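Local coordinates for protein pumilio homolog 23 (Arabidopsis thaliana, PDB 5WZJ) that binds RNA sequence-specifically through pumilio repeats, recognising an 18S rRNA sequence, and probably regulates the translation and stability of target mRNAs, at residues 155-160 with 204-208; 367-371 with 435-439. One frame throughout, in Å; residues are numbered along the deposited sequence.

Contact 1: residues 155-160 with 204-208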
# COMPACT_ATOMS: atom_id res chain seq x y z
N LEU A 155 -15.29 -11.32 -5.57
CA LEU A 155 -16.65 -11.04 -6.02
C LEU A 155 -17.07 -9.60 -5.75
O LEU A 155 -17.70 -8.96 -6.60
CB LEU A 155 -17.62 -12.00 -5.34
CG LEU A 155 -19.10 -11.76 -5.64
CD1 LEU A 155 -19.38 -11.96 -7.14
CD2 LEU A 155 -19.95 -12.69 -4.78
N LEU A 156 -16.76 -9.08 -4.55
CA LEU A 156 -17.02 -7.68 -4.26
C LEU A 156 -16.32 -6.78 -5.27
O LEU A 156 -16.92 -5.83 -5.78
CB LEU A 156 -16.55 -7.34 -2.83
CG LEU A 156 -17.39 -7.91 -1.68
CD1 LEU A 156 -16.56 -7.96 -0.40
CD2 LEU A 156 -18.65 -7.07 -1.47
N CYS A 157 -15.04 -7.06 -5.56
CA CYS A 157 -14.30 -6.25 -6.52
C CYS A 157 -14.96 -6.28 -7.89
O CYS A 157 -15.09 -5.24 -8.56
CB CYS A 157 -12.84 -6.73 -6.62
SG CYS A 157 -11.80 -6.31 -5.21
N LEU A 158 -15.39 -7.46 -8.33
CA LEU A 158 -16.05 -7.58 -9.62
C LEU A 158 -17.34 -6.76 -9.67
O LEU A 158 -17.63 -6.11 -10.68
CB LEU A 158 -16.33 -9.05 -9.93
CG LEU A 158 -16.97 -9.35 -11.28
CD1 LEU A 158 -16.18 -8.67 -12.38
CD2 LEU A 158 -17.04 -10.87 -11.52
N CYS A 159 -18.14 -6.79 -8.59
CA CYS A 159 -19.37 -6.01 -8.56
C CYS A 159 -19.09 -4.51 -8.64
O CYS A 159 -19.90 -3.75 -9.18
CB CYS A 159 -20.18 -6.32 -7.29
SG CYS A 159 -20.90 -7.98 -7.22
N LYS A 160 -17.97 -4.07 -8.07
CA LYS A 160 -17.56 -2.68 -8.21
C LYS A 160 -17.10 -2.39 -9.63
O LYS A 160 -17.05 -1.23 -10.03
CB LYS A 160 -16.45 -2.39 -7.20
CG LYS A 160 -15.84 -0.99 -7.23
CD LYS A 160 -16.87 0.09 -6.92
CE LYS A 160 -16.18 1.47 -6.86
NZ LYS A 160 -17.12 2.52 -6.41
N MET A 204 -25.80 -4.42 -7.52
CA MET A 204 -25.39 -5.74 -7.07
C MET A 204 -24.41 -5.65 -5.91
O MET A 204 -24.50 -6.42 -4.94
CB MET A 204 -24.80 -6.53 -8.23
CG MET A 204 -24.66 -8.03 -7.96
SD MET A 204 -26.27 -8.87 -7.87
CE MET A 204 -27.00 -8.30 -9.41
N LEU A 205 -23.44 -4.73 -5.99
CA LEU A 205 -22.52 -4.52 -4.87
C LEU A 205 -23.29 -4.18 -3.60
O LEU A 205 -23.06 -4.77 -2.54
CB LEU A 205 -21.52 -3.42 -5.22
CG LEU A 205 -20.49 -3.05 -4.13
CD1 LEU A 205 -19.62 -4.26 -3.79
CD2 LEU A 205 -19.62 -1.89 -4.57
N THR A 206 -24.23 -3.24 -3.70
CA THR A 206 -25.03 -2.84 -2.53
C THR A 206 -25.82 -4.02 -1.98
O THR A 206 -25.83 -4.26 -0.77
CB THR A 206 -25.97 -1.68 -2.92
OG1 THR A 206 -25.18 -0.55 -3.31
CG2 THR A 206 -26.88 -1.30 -1.75
N TYR A 207 -26.46 -4.78 -2.87
CA TYR A 207 -27.25 -5.93 -2.46
C TYR A 207 -26.39 -6.98 -1.77
O TYR A 207 -26.76 -7.51 -0.71
CB TYR A 207 -27.96 -6.52 -3.68
CG TYR A 207 -28.52 -7.92 -3.52
CD1 TYR A 207 -29.65 -8.15 -2.74
CD2 TYR A 207 -27.94 -9.02 -4.17
CE1 TYR A 207 -30.18 -9.43 -2.60
CE2 TYR A 207 -28.45 -10.31 -4.03
CZ TYR A 207 -29.58 -10.51 -3.24
OH TYR A 207 -30.13 -11.76 -3.10
N LEU A 208 -25.24 -7.31 -2.37
CA LEU A 208 -24.36 -8.32 -1.77
C LEU A 208 -23.88 -7.86 -0.40
O LEU A 208 -23.99 -8.59 0.59
CB LEU A 208 -23.17 -8.60 -2.70
CG LEU A 208 -22.04 -9.43 -2.08
CD1 LEU A 208 -22.55 -10.82 -1.64
CD2 LEU A 208 -20.88 -9.55 -3.09
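A buried, largely apolar helix-helix packing joins the C-terminal part of helix 146-160, in the third pumilio repeat, to the start of helix 202-213, 43 residues further along the chain. The two short axes run roughly antiparallel, at 148°, and approach to 9.0 Å. The backbones come nearest where Cys159 faces Leu205, with CA atoms 5.1 Å apart and Cys159 CB 3.8 Å from Leu205 CB; a side chain as small as cysteine lets the helices close in here. Leu205 loses the most surface to the other segment. Leu205 CD1 lies 3.8 Å from Leu156 CD2 and 3.7 Å from the backbone Leu156 O, while Leu205 CD2 meets the aliphatic Lys160 CD at 4.1 Å. One turn on, Leu208 CD2 lies 3.7 Å from both Leu155 CD2 and Leu156 CD2. Just before Leu205, Met204 CG rests 3.8 Å from Cys159 SG. The same leucines also touch flanking helices: Leu155 meets Leu128 and Ile135 of helix 121-137, and Leu156 meets Val232 and Ala236 of helix 227-239. With no hydrogen bond between the two segments, their association rests on shape and the exclusion of water, which suits branched leucines and polarisable sulfur.

Contact 2: residues 367-371 with 435-439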
# COMPACT_ATOMS: atom_id res chain seq x y z
N ILE A 367 3.86 14.06 12.16
CA ILE A 367 4.65 15.08 11.48
C ILE A 367 4.09 15.36 10.09
O ILE A 367 3.97 16.52 9.68
CB ILE A 367 6.13 14.64 11.43
CG1 ILE A 367 6.70 14.58 12.85
CG2 ILE A 367 6.92 15.59 10.55
CD1 ILE A 367 8.09 13.99 12.92
N ALA A 368 3.72 14.31 9.36
CA ALA A 368 3.24 14.50 7.99
C ALA A 368 1.92 15.27 7.96
O ALA A 368 1.70 16.10 7.08
CB ALA A 368 3.08 13.15 7.29
N VAL A 369 1.03 14.99 8.92
CA VAL A 369 -0.27 15.66 8.89
C VAL A 369 -0.18 17.10 9.39
O VAL A 369 -1.02 17.92 9.02
CB VAL A 369 -1.32 14.86 9.68
CG1 VAL A 369 -1.21 15.16 11.17
CG2 VAL A 369 -2.71 15.16 9.16
N SER A 370 0.81 17.43 10.23
CA SER A 370 1.02 18.84 10.56
C SER A 370 1.28 19.64 9.30
O SER A 370 0.74 20.75 9.12
CB SER A 370 2.19 19.00 11.54
OG SER A 370 3.41 19.15 10.85
N GLN A 371 2.06 19.07 8.38
CA GLN A 371 2.35 19.71 7.11
C GLN A 371 1.09 19.91 6.29
O GLN A 371 0.89 20.98 5.69
CB GLN A 371 3.36 18.84 6.37
CG GLN A 371 4.06 19.47 5.22
CD GLN A 371 5.10 18.52 4.68
OE1 GLN A 371 4.92 17.93 3.62
NE2 GLN A 371 6.18 18.34 5.44
N GLY A 435 9.76 13.56 4.72
CA GLY A 435 8.70 14.49 5.07
C GLY A 435 9.24 15.77 5.69
O GLY A 435 8.73 16.86 5.42
N ILE A 436 10.26 15.65 6.55
CA ILE A 436 10.90 16.82 7.16
C ILE A 436 11.31 17.82 6.09
O ILE A 436 11.05 19.02 6.20
CB ILE A 436 12.11 16.38 8.02
CG1 ILE A 436 11.63 15.73 9.32
CG2 ILE A 436 13.08 17.56 8.30
CD1 ILE A 436 11.08 16.73 10.32
N PHE A 437 11.94 17.34 5.02
CA PHE A 437 12.49 18.27 4.05
C PHE A 437 11.43 18.86 3.12
O PHE A 437 11.77 19.65 2.24
CB PHE A 437 13.63 17.60 3.26
CG PHE A 437 14.90 17.50 4.07
CD1 PHE A 437 15.52 18.66 4.52
CD2 PHE A 437 15.41 16.26 4.45
CE1 PHE A 437 16.67 18.59 5.32
CE2 PHE A 437 16.57 16.18 5.24
CZ PHE A 437 17.19 17.35 5.68
N LYS A 438 10.16 18.55 3.34
CA LYS A 438 9.09 19.26 2.66
C LYS A 438 8.57 20.45 3.46
O LYS A 438 7.85 21.28 2.89
CB LYS A 438 7.96 18.28 2.33
CG LYS A 438 8.32 17.34 1.17
CD LYS A 438 7.32 16.21 1.00
CE LYS A 438 5.94 16.75 0.68
NZ LYS A 438 4.90 15.69 0.84
N PHE A 439 8.93 20.58 4.74
CA PHE A 439 8.60 21.79 5.48
C PHE A 439 9.35 23.00 4.92
O PHE A 439 10.41 22.88 4.30
CB PHE A 439 8.93 21.65 6.97
CG PHE A 439 8.01 20.72 7.74
CD1 PHE A 439 6.78 21.17 8.20
CD2 PHE A 439 8.39 19.42 8.01
CE1 PHE A 439 5.93 20.33 8.92
CE2 PHE A 439 7.55 18.57 8.74
CZ PHE A 439 6.32 19.03 9.19
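The last turns of helix 360-373 lie beside the C-terminal end of helix 427-436, where the chain leaves the helix through a type I beta turn from Ile436 to Phe439, closed by Phe439 N to Ile436 O at 3.0 Å. This is a helix packed against a helix end and the turn that follows, within the pumilio-repeat superhelix, and the backbones stay well apart: the nearest CA atoms, of Gln371 and Phe439, are 6.8 Å from each other. Gln371 spans the gap. Glutamine suits this place because its extended chain carries an NH2 donor far enough for Gln371 NE2 to hydrogen-bond Gly435 O at 2.9 Å, a carbonyl that also accepts Lys438 N at 3.0 Å. Gln371 OE1 lies 3.3 Å from Lys438 CB, at the more exposed margin. Deeper in, the flat ring of Phe439 fills the space between the segments, with Ile367 CG2 3.5 Å from Phe439 CE2 and 4.3 Å from Ile436 CD1. Glu377 and Cys381 of helix 377-388 also touch this ring. Ser370 OG donates a hydrogen bond to Ile367 O at 2.9 Å; both oxygens lie near the ring plane at its edge, whereas Gln371 NE2 sits over one face, 3.6 Å from Phe439 CD2.

Contact 1 and contact 2 lie on opposite sides of the centre of the chain, with their centres 38 Å apart and their nearest atoms about 25 Å apart, so neither touches the other. They follow in series: 155-160 with 204-208 closes before 367-371 with 435-439 opens, and no helix is shared. Both belong to the same NOP9-like PUF repeat domain, an all-helical array; 43 residues separate the segments of contact 1 and 63 those of contact 2. Both also lie near the bound RNA, at about 10 and 9 Å by nearest atoms, without touching it. They are thus separate local packings in a curved superhelix in which the number and sequence of the repeats determine RNA specificity.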